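Local coordinates for protein possible MarR-transcriptional regulator (Streptomyces coelicolor, PDB 4B8X) that probably binds DNA through a winged-helix motif as a MarR family transcriptional regulator, its precise function being unknown, at residues A[74-78]-A[79-83]. Sequence-based numbering, arbitrary orientation. Where two conformers were deposited one is given.
Sequences RLVRS and GLVAK
G79 closes the C-terminal end of helix 65-77 against V76. G79 N donates to V76 O at 2.9 Å, from well above the carbonyl plane. L80 N then reaches back to L75 O, also at 2.9 Å and fairly straight (157° at the hydrogen). With positive phi at G79 (75°), these two bonds make a Schellman motif. Positive phi is a backbone shape that glycine adopts easily.

L80 turns its side chain toward the helix end, against L75 and S78. Its CG sits beside the backbone N (chi1 -51°), which carries L80 CD1 to L75 CD2 at 3.9 Å. The two leucine side chains cross at about a right angle. CG of L80 also packs on S78 CB. L33 and V104, from outside the turn, touch L80 as well. An alanine here would keep both backbone bonds but would probably open a gap between L75, S78 and V104.

V81 begins strand 81-85 and spreads its two methyls over neighbouring residues. V81 CG2 lies 3.7 Å from L75 CB and also meets L75 CD1. V81 CG1, anti to the backbone N, is turned to V76 CG2 at a looser 4.1 Å. V81 O accepts a CA-H...O contact from V76 CA at 3.4 Å. L41 of helix 35-45 touches both L75 and V81.

K83 lays its aliphatic part across V76, with K83 CG 3.9 Å from V76 CG2. Its NZ forms a salt bridge with D73 of the same helix 65-77.

The turn thus joins the helix to the first strand of the wing, as in winged-helix proteins. Backbone bonds end the helix, buried leucine and valine carbons fill the inner side, and a lysine-aspartate pair ties the strand back to the helix.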
loop_
_atom_site.group_PDB
_atom_site.type_symbol
_atom_site.label_atom_id
_atom_site.label_comp_id
_atom_site.label_asym_id
_atom_site.label_seq_id
_atom_site.Cartn_x
_atom_site.Cartn_y
_atom_site.Cartn_z
ATOM N N ARG A 74 -16.264 -11.764 -4.676
ATOM C CA ARG A 74 -16.786 -10.559 -5.336
ATOM C C ARG A 74 -16.712 -10.665 -6.876
ATOM O O ARG A 74 -17.564 -10.141 -7.588
ATOM C CB ARG A 74 -16.055 -9.299 -4.850
ATOM C CG ARG A 74 -16.265 -8.955 -3.378
ATOM C CD ARG A 74 -17.622 -8.324 -3.130
ATOM N NE ARG A 74 -17.932 -7.269 -4.088
ATOM C CZ ARG A 74 -18.094 -5.985 -3.779
ATOM N NH1 ARG A 74 -17.985 -5.569 -2.521
ATOM N NH2 ARG A 74 -18.377 -5.119 -4.739
ATOM N N LEU A 75 -15.695 -11.355 -7.387
ATOM C CA LEU A 75 -15.589 -11.608 -8.823
ATOM C C LEU A 75 -16.703 -12.569 -9.252
ATOM O O LEU A 75 -17.276 -12.400 -10.334
ATOM C CB LEU A 75 -14.210 -12.139 -9.223
ATOM C CG LEU A 75 -13.090 -11.094 -9.100
ATOM C CD1 LEU A 75 -11.720 -11.771 -9.206
ATOM C CD2 LEU A 75 -13.229 -9.988 -10.138
ATOM N N VAL A 76 -17.024 -13.566 -8.413
ATOM C CA VAL A 76 -18.143 -14.471 -8.700
ATOM C C VAL A 76 -19.456 -13.681 -8.702
ATOM O O VAL A 76 -20.291 -13.856 -9.587
ATOM C CB VAL A 76 -18.247 -15.620 -7.659
ATOM C CG1 VAL A 76 -19.543 -16.410 -7.840
ATOM C CG2 VAL A 76 -17.020 -16.509 -7.732
ATOM N N ARG A 77 -19.637 -12.829 -7.703
ATOM C CA ARG A 77 -20.852 -12.024 -7.610
ATOM C C ARG A 77 -21.096 -11.232 -8.906
ATOM O O ARG A 77 -22.238 -11.088 -9.373
ATOM C CB ARG A 77 -20.755 -11.116 -6.376
ATOM C CG ARG A 77 -22.041 -10.462 -5.954
ATOM C CD ARG A 77 -21.777 -9.392 -4.899
ATOM N NE ARG A 77 -21.118 -9.874 -3.682
ATOM C CZ ARG A 77 -20.806 -9.089 -2.643
ATOM N NH1 ARG A 77 -21.023 -7.767 -2.691
ATOM N NH2 ARG A 77 -20.225 -9.612 -1.575
ATOM N N SER A 78 -20.002 -10.777 -9.521
ATOM C CA SER A 78 -20.042 -9.996 -10.763
ATOM C C SER A 78 -20.076 -10.856 -12.062
ATOM O O SER A 78 -20.101 -10.299 -13.183
ATOM C CB SER A 78 -18.820 -9.038 -10.835
ATOM O OG SER A 78 -18.742 -8.174 -9.694
ATOM N N GLY A 79 -20.063 -12.183 -11.923
ATOM C CA GLY A 79 -20.035 -13.074 -13.087
ATOM C C GLY A 79 -18.715 -13.206 -13.817
ATOM O O GLY A 79 -18.681 -13.704 -14.945
ATOM N N LEU A 80 -17.636 -12.792 -13.157
ATOM C CA LEU A 80 -16.313 -12.743 -13.796
ATOM C C LEU A 80 -15.440 -13.971 -13.517
ATOM O O LEU A 80 -14.456 -14.197 -14.237
ATOM C CB LEU A 80 -15.593 -11.463 -13.360
ATOM C CG LEU A 80 -16.399 -10.167 -13.537
ATOM C CD1 LEU A 80 -15.542 -8.976 -13.121
ATOM C CD2 LEU A 80 -16.970 -9.969 -14.949
ATOM N N VAL A 81 -15.778 -14.730 -12.477
ATOM C CA VAL A 81 -15.093 -15.927 -12.084
ATOM C C VAL A 81 -16.176 -16.931 -11.650
ATOM O O VAL A 81 -17.268 -16.535 -11.226
ATOM C CB VAL A 81 -14.129 -15.615 -10.903
ATOM C CG1 VAL A 81 -13.671 -16.875 -10.152
ATOM C CG2 VAL A 81 -12.955 -14.797 -11.418
ATOM N N ALA A 82 -15.850 -18.208 -11.774
ATOM C CA ALA A 82 -16.615 -19.315 -11.218
ATOM C C ALA A 82 -15.720 -20.169 -10.318
ATOM O O ALA A 82 -14.541 -20.290 -10.546
ATOM C CB ALA A 82 -17.192 -20.162 -12.352
ATOM N N LYS A 83 -16.292 -20.735 -9.258
ATOM C CA LYS A 83 -15.588 -21.634 -8.351
ATOM C C LYS A 83 -16.063 -23.071 -8.507
ATOM O O LYS A 83 -17.238 -23.325 -8.815
ATOM C CB LYS A 83 -15.885 -21.229 -6.899
ATOM C CG LYS A 83 -15.363 -19.851 -6.540
ATOM C CD LYS A 83 -15.288 -19.633 -5.041
ATOM C CE LYS A 83 -16.570 -20.033 -4.360
ATOM N NZ LYS A 83 -16.615 -19.530 -2.963
#